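Local coordinates for protein putative glycosyltransferase (GalT1) (PDB 4PHR) that probably transfers a sugar from a nucleotide-sugar donor to an acceptor, its chain here being the GT-D-fold domain of a longer protein, with UDP bound, at residues 122-136 / 229-243. Sequence-based numbering, arbitrary orientation.
Sequences PYIDLIDKSPSEAYF and IDSEYEWYEMGATYK
Tyr123 lays one face of its ring over the backbone of helix 229-238, within the GT-D glycosyltransferase fold: Tyr236 CA stands 3.7 Å from the ring centroid and 8° off the normal, a CH-pi contact. Lys129 CE lies over the opposite face, offset toward the rim. With CG anti to the backbone N, the ring is carried across the helix so that its OH reaches Ala240 O and donates to it at 2.6 Å, beside the Schellman motif at Gly239, whose positive phi goes with two bonds back into the last turn. The Tyr236 ring turns an edge toward the same Tyr123 face in an offset edge-to-face pair, planes at 79°. Phe136, from helix 132-140, is a knob in the hole formed by Ile229, Glu232, Tyr233 and Tyr236; Tyr233 directs an edge at its face, with centroids 5.1 Å apart, which completes a four-ring aromatic cluster. Ile124 packs its CB at 3.7 Å from Trp235 CE3, while its CG2 meets the aliphatic end of Lys243, whose ammonium is salt-bridged to Glu253.

The polar centre is the buried carboxylate of Glu232. Its chain bends at chi2, and OE2 pairs with Arg121, a UDP-binding residue, which links the contact to the nucleotide site through Arg121. OE2 also accepts from a water that in turn accepts from Asp125 N. On the other oxygen, Tyr123 N gives OE1 a weak, strongly bent bond, whereas Ile124 N approaches the syn lone pair of OE1 at 2.9 Å, with an N-H...O angle of 161°.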
loop_
_atom_site.group_PDB
_atom_site.type_symbol
_atom_site.label_atom_id
_atom_site.label_comp_id
_atom_site.label_asym_id
_atom_site.label_seq_id
_atom_site.Cartn_x
_atom_site.Cartn_y
_atom_site.Cartn_z
ATOM N N PRO A 122 1.767 1.303 -9.826
ATOM C CA PRO A 122 2.725 1.079 -10.914
ATOM C C PRO A 122 2.289 1.613 -12.275
ATOM O O PRO A 122 2.872 1.193 -13.271
ATOM C CB PRO A 122 2.801 -0.457 -10.991
ATOM C CG PRO A 122 1.869 -0.987 -9.893
ATOM C CD PRO A 122 0.922 0.122 -9.610
ATOM N N TYR A 123 1.300 2.500 -12.338
ATOM C CA TYR A 123 0.758 2.858 -13.650
ATOM C C TYR A 123 0.338 4.316 -13.858
ATOM O O TYR A 123 0.904 5.011 -14.704
ATOM C CB TYR A 123 -0.419 1.923 -13.994
ATOM C CG TYR A 123 -1.112 2.241 -15.310
ATOM C CD1 TYR A 123 -0.541 1.883 -16.523
ATOM C CD2 TYR A 123 -2.340 2.891 -15.333
ATOM C CE1 TYR A 123 -1.162 2.179 -17.722
ATOM C CE2 TYR A 123 -2.971 3.194 -16.530
ATOM C CZ TYR A 123 -2.378 2.831 -17.720
ATOM O OH TYR A 123 -2.998 3.125 -18.917
ATOM N N ILE A 124 -0.661 4.774 -13.113
ATOM C CA ILE A 124 -1.407 5.971 -13.528
ATOM C C ILE A 124 -0.601 7.277 -13.510
ATOM O O ILE A 124 -0.834 8.163 -14.338
ATOM C CB ILE A 124 -2.739 6.136 -12.738
ATOM C CG1 ILE A 124 -3.740 6.992 -13.526
ATOM C CG2 ILE A 124 -2.473 6.698 -11.356
ATOM C CD1 ILE A 124 -4.244 6.340 -14.795
ATOM N N ASP A 125 0.353 7.392 -12.591
ATOM C CA ASP A 125 1.120 8.629 -12.477
ATOM C C ASP A 125 2.373 8.679 -13.353
ATOM O O ASP A 125 3.052 9.697 -13.409
ATOM C CB ASP A 125 1.482 8.919 -11.015
ATOM C CG ASP A 125 0.325 9.534 -10.236
ATOM O OD1 ASP A 125 -0.645 10.008 -10.868
ATOM O OD2 ASP A 125 0.394 9.554 -8.991
ATOM N N LEU A 126 2.664 7.589 -14.047
ATOM C CA LEU A 126 3.835 7.530 -14.910
ATOM C C LEU A 126 3.578 8.193 -16.258
ATOM O O LEU A 126 2.519 8.016 -16.859
ATOM C CB LEU A 126 4.251 6.082 -15.146
ATOM C CG LEU A 126 4.718 5.292 -13.933
ATOM C CD1 LEU A 126 4.952 3.844 -14.327
ATOM C CD2 LEU A 126 5.979 5.915 -13.353
ATOM N N ILE A 127 4.559 8.954 -16.735
ATOM C CA ILE A 127 4.504 9.494 -18.085
ATOM C C ILE A 127 4.628 8.357 -19.088
ATOM O O ILE A 127 3.838 8.251 -20.028
ATOM C CB ILE A 127 5.646 10.487 -18.335
ATOM C CG1 ILE A 127 5.485 11.709 -17.432
ATOM C CG2 ILE A 127 5.675 10.901 -19.799
ATOM C CD1 ILE A 127 6.687 12.611 -17.417
ATOM N N ASP A 128 5.633 7.512 -18.882
ATOM C CA ASP A 128 5.870 6.372 -19.759
ATOM C C ASP A 128 5.307 5.108 -19.127
ATOM O O ASP A 128 5.851 4.583 -18.149
ATOM C CB ASP A 128 7.365 6.215 -20.040
ATOM C CG ASP A 128 7.669 5.043 -20.952
ATOM O OD1 ASP A 128 6.722 4.485 -21.545
ATOM O OD2 ASP A 128 8.861 4.688 -21.085
ATOM N N LYS A 129 4.206 4.628 -19.687
ATOM C CA LYS A 129 3.509 3.486 -19.121
ATOM C C LYS A 129 4.000 2.157 -19.691
ATOM O O LYS A 129 3.497 1.096 -19.330
ATOM C CB LYS A 129 1.994 3.655 -19.282
ATOM C CG LYS A 129 1.416 4.718 -18.347
ATOM C CD LYS A 129 0.071 5.228 -18.822
ATOM C CE LYS A 129 -0.717 5.860 -17.684
ATOM N NZ LYS A 129 -0.017 7.002 -17.049
ATOM N N SER A 130 5.000 2.218 -20.565
ATOM C CA SER A 130 5.561 1.011 -21.164
ATOM C C SER A 130 6.001 -0.078 -20.163
ATOM O O SER A 130 5.741 -1.259 -20.390
ATOM C CB SER A 130 6.707 1.375 -22.119
ATOM O OG SER A 130 6.312 2.379 -23.036
ATOM N N PRO A 131 6.661 0.310 -19.051
ATOM C CA PRO A 131 7.128 -0.717 -18.107
ATOM C C PRO A 131 6.034 -1.315 -17.219
ATOM O O PRO A 131 6.318 -2.260 -16.487
ATOM C CB PRO A 131 8.132 0.043 -17.232
ATOM C CG PRO A 131 7.674 1.454 -17.288
ATOM C CD PRO A 131 7.153 1.651 -18.685
ATOM N N SER A 132 4.817 -0.784 -17.279
ATOM C CA SER A 132 3.775 -1.202 -16.345
ATOM C C SER A 132 3.425 -2.680 -16.469
ATOM O O SER A 132 3.174 -3.348 -15.471
ATOM C CB SER A 132 2.522 -0.337 -16.492
ATOM O OG SER A 132 2.789 0.994 -16.091
ATOM N N GLU A 133 3.420 -3.198 -17.693
ATOM C CA GLU A 133 3.114 -4.611 -17.875
ATOM C C GLU A 133 4.120 -5.468 -17.114
ATOM O O GLU A 133 3.742 -6.399 -16.409
ATOM C CB GLU A 133 3.089 -4.986 -19.356
ATOM C CG GLU A 133 2.823 -6.463 -19.600
ATOM C CD GLU A 133 2.576 -6.786 -21.061
ATOM O OE1 GLU A 133 2.845 -5.923 -21.921
ATOM O OE2 GLU A 133 2.106 -7.906 -21.348
ATOM N N ALA A 134 5.403 -5.146 -17.255
ATOM C CA ALA A 134 6.447 -5.841 -16.503
ATOM C C ALA A 134 6.289 -5.694 -14.984
ATOM O O ALA A 134 6.538 -6.641 -14.237
ATOM C CB ALA A 134 7.824 -5.373 -16.941
ATOM N N TYR A 135 5.889 -4.509 -14.531
ATOM C CA TYR A 135 5.682 -4.294 -13.100
ATOM C C TYR A 135 4.586 -5.226 -12.575
ATOM O O TYR A 135 4.754 -5.874 -11.542
ATOM C CB TYR A 135 5.310 -2.836 -12.793
ATOM C CG TYR A 135 6.385 -1.811 -13.097
ATOM C CD1 TYR A 135 7.726 -2.177 -13.197
ATOM C CD2 TYR A 135 6.058 -0.474 -13.284
ATOM C CE1 TYR A 135 8.714 -1.230 -13.481
ATOM C CE2 TYR A 135 7.034 0.477 -13.562
ATOM C CZ TYR A 135 8.360 0.093 -13.659
ATOM O OH TYR A 135 9.330 1.033 -13.940
ATOM N N PHE A 136 3.461 -5.296 -13.284
ATOM C CA PHE A 136 2.341 -6.121 -12.823
ATOM C C PHE A 136 2.662 -7.605 -12.900
ATOM O O PHE A 136 2.245 -8.376 -12.043
ATOM C CB PHE A 136 1.047 -5.796 -13.573
ATOM C CG PHE A 136 0.372 -4.542 -13.092
ATOM C CD1 PHE A 136 -0.168 -4.481 -11.815
ATOM C CD2 PHE A 136 0.283 -3.425 -13.906
ATOM C CE1 PHE A 136 -0.790 -3.332 -11.357
ATOM C CE2 PHE A 136 -0.343 -2.273 -13.461
ATOM C CZ PHE A 136 -0.877 -2.223 -12.183
ATOM N N ILE A 229 -3.433 -1.263 -5.061
ATOM C CA ILE A 229 -3.022 -2.025 -6.241
ATOM C C ILE A 229 -4.201 -2.339 -7.177
ATOM O O ILE A 229 -4.058 -2.318 -8.400
ATOM C CB ILE A 229 -2.261 -3.334 -5.869
ATOM C CG1 ILE A 229 -1.669 -3.972 -7.124
ATOM C CG2 ILE A 229 -3.158 -4.305 -5.103
ATOM C CD1 ILE A 229 -0.668 -3.076 -7.819
ATOM N N ASP A 230 -5.380 -2.606 -6.621
ATOM C CA ASP A 230 -6.510 -2.962 -7.472
ATOM C C ASP A 230 -6.933 -1.837 -8.417
ATOM O O ASP A 230 -7.230 -2.089 -9.589
ATOM C CB ASP A 230 -7.723 -3.405 -6.653
ATOM C CG ASP A 230 -8.892 -3.797 -7.537
ATOM O OD1 ASP A 230 -8.960 -4.979 -7.952
ATOM O OD2 ASP A 230 -9.734 -2.918 -7.831
ATOM N N SER A 231 -6.996 -0.609 -7.904
ATOM C CA SER A 231 -7.365 0.532 -8.739
ATOM C C SER A 231 -6.377 0.687 -9.877
ATOM O O SER A 231 -6.770 0.910 -11.027
ATOM C CB SER A 231 -7.374 1.833 -7.930
ATOM O OG SER A 231 -8.391 1.821 -6.950
ATOM N N GLU A 232 -5.090 0.593 -9.547
ATOM C CA GLU A 232 -4.037 0.752 -10.545
ATOM C C GLU A 232 -4.130 -0.345 -11.608
ATOM O O GLU A 232 -3.974 -0.086 -12.809
ATOM C CB GLU A 232 -2.670 0.762 -9.865
ATOM C CG GLU A 232 -2.424 2.039 -9.051
ATOM C CD GLU A 232 -1.681 3.108 -9.841
ATOM O OE1 GLU A 232 -1.405 2.893 -11.041
ATOM O OE2 GLU A 232 -1.363 4.168 -9.258
ATOM N N TYR A 233 -4.415 -1.570 -11.181
ATOM C CA TYR A 233 -4.539 -2.663 -12.128
ATOM C C TYR A 233 -5.744 -2.451 -13.044
ATOM O O TYR A 233 -5.665 -2.689 -14.243
ATOM C CB TYR A 233 -4.627 -4.012 -11.407
ATOM C CG TYR A 233 -4.537 -5.189 -12.345
ATOM C CD1 TYR A 233 -3.387 -5.416 -13.091
ATOM C CD2 TYR A 233 -5.605 -6.066 -12.502
ATOM C CE1 TYR A 233 -3.302 -6.493 -13.968
ATOM C CE2 TYR A 233 -5.525 -7.144 -13.373
ATOM C CZ TYR A 233 -4.368 -7.354 -14.093
ATOM O OH TYR A 233 -4.292 -8.423 -14.965
ATOM N N GLU A 234 -6.862 -1.999 -12.485
ATOM C CA GLU A 234 -8.048 -1.734 -13.303
ATOM C C GLU A 234 -7.766 -0.634 -14.327
ATOM O O GLU A 234 -8.137 -0.744 -15.496
ATOM C CB GLU A 234 -9.237 -1.329 -12.425
ATOM C CG GLU A 234 -9.783 -2.443 -11.546
ATOM C CD GLU A 234 -10.902 -3.215 -12.194
ATOM O OE1 GLU A 234 -11.302 -2.856 -13.319
ATOM O OE2 GLU A 234 -11.381 -4.180 -11.568
ATOM N N TRP A 235 -7.095 0.431 -13.893
ATOM C CA TRP A 235 -6.749 1.511 -14.817
ATOM C C TRP A 235 -5.821 1.001 -15.927
ATOM O O TRP A 235 -5.993 1.330 -17.103
ATOM C CB TRP A 235 -6.090 2.662 -14.057
ATOM C CG TRP A 235 -7.032 3.453 -13.215
ATOM C CD1 TRP A 235 -8.357 3.687 -13.460
ATOM C CD2 TRP A 235 -6.726 4.135 -11.990
ATOM N NE1 TRP A 235 -8.888 4.477 -12.472
ATOM C CE2 TRP A 235 -7.911 4.760 -11.553
ATOM C CE3 TRP A 235 -5.567 4.271 -11.214
ATOM C CZ2 TRP A 235 -7.972 5.508 -10.381
ATOM C CZ3 TRP A 235 -5.630 5.019 -10.047
ATOM C CH2 TRP A 235 -6.826 5.630 -9.645
ATOM N N TYR A 236 -4.841 0.191 -15.541
ATOM C CA TYR A 236 -3.913 -0.414 -16.488
ATOM C C TYR A 236 -4.641 -1.293 -17.522
ATOM O O TYR A 236 -4.371 -1.210 -18.726
ATOM C CB TYR A 236 -2.841 -1.210 -15.733
ATOM C CG TYR A 236 -2.128 -2.254 -16.553
ATOM C CD1 TYR A 236 -2.475 -3.597 -16.455
ATOM C CD2 TYR A 236 -1.105 -1.902 -17.427
ATOM C CE1 TYR A 236 -1.827 -4.557 -17.207
ATOM C CE2 TYR A 236 -0.451 -2.857 -18.184
ATOM C CZ TYR A 236 -0.816 -4.184 -18.067
ATOM O OH TYR A 236 -0.166 -5.141 -18.813
ATOM N N GLU A 237 -5.585 -2.113 -17.066
ATOM C CA GLU A 237 -6.268 -3.049 -17.958
ATOM C C GLU A 237 -7.157 -2.323 -18.959
ATOM O O GLU A 237 -7.414 -2.831 -20.057
ATOM C CB GLU A 237 -7.102 -4.058 -17.163
ATOM C CG GLU A 237 -6.295 -5.058 -16.359
ATOM C CD GLU A 237 -5.764 -6.198 -17.198
ATOM O OE1 GLU A 237 -6.397 -7.276 -17.210
ATOM O OE2 GLU A 237 -4.715 -6.021 -17.846
ATOM N N MET A 238 -7.650 -1.147 -18.581
ATOM C CA MET A 238 -8.501 -0.383 -19.491
ATOM C C MET A 238 -7.719 0.658 -20.294
ATOM O O MET A 238 -8.292 1.376 -21.115
ATOM C CB MET A 238 -9.680 0.256 -18.743
ATOM C CG MET A 238 -9.306 1.418 -17.836
ATOM S SD MET A 238 -10.661 1.930 -16.754
ATOM C CE MET A 238 -12.053 1.736 -17.852
ATOM N N GLY A 239 -6.407 0.728 -20.066
ATOM C CA GLY A 239 -5.565 1.688 -20.758
ATOM C C GLY A 239 -5.904 3.123 -20.404
ATOM O O GLY A 239 -5.744 4.033 -21.225
ATOM N N ALA A 240 -6.351 3.329 -19.167
ATOM C CA ALA A 240 -6.737 4.658 -18.705
ATOM C C ALA A 240 -5.588 5.657 -18.791
ATOM O O ALA A 240 -4.431 5.318 -18.544
ATOM C CB ALA A 240 -7.272 4.594 -17.284
ATOM N N THR A 241 -5.918 6.894 -19.135
ATOM C CA THR A 241 -4.919 7.953 -19.177
ATOM C C THR A 241 -5.080 8.899 -17.993
ATOM O O THR A 241 -4.191 9.699 -17.697
ATOM C CB THR A 241 -4.996 8.743 -20.493
ATOM O OG1 THR A 241 -6.338 9.196 -20.699
ATOM C CG2 THR A 241 -4.590 7.859 -21.662
ATOM N N TYR A 242 -6.221 8.797 -17.316
ATOM C CA TYR A 242 -6.494 9.598 -16.129
ATOM C C TYR A 242 -7.195 8.727 -15.096
ATOM O O TYR A 242 -7.614 7.618 -15.408
ATOM C CB TYR A 242 -7.358 10.812 -16.486
ATOM C CG TYR A 242 -8.794 10.476 -16.838
ATOM C CD1 TYR A 242 -9.141 10.066 -18.120
ATOM C CD2 TYR A 242 -9.804 10.580 -15.889
ATOM C CE1 TYR A 242 -10.454 9.763 -18.446
ATOM C CE2 TYR A 242 -11.119 10.279 -16.204
ATOM C CZ TYR A 242 -11.437 9.871 -17.484
ATOM O OH TYR A 242 -12.744 9.571 -17.801
ATOM N N LYS A 243 -7.322 9.227 -13.871
ATOM C CA LYS A 243 -7.946 8.465 -12.791
ATOM C C LYS A 243 -9.464 8.391 -12.927
ATOM O O LYS A 243 -10.190 9.244 -12.414
ATOM C CB LYS A 243 -7.551 9.042 -11.429
ATOM C CG LYS A 243 -6.070 8.897 -11.136
ATOM C CD LYS A 243 -5.703 9.444 -9.773
ATOM C CE LYS A 243 -4.194 9.506 -9.612
ATOM N NZ LYS A 243 -3.790 10.099 -8.308
HETATM O O HOH W 1 -2.839 10.081 -14.902
HETATM O O HOH W 2 0.777 5.596 -10.290
#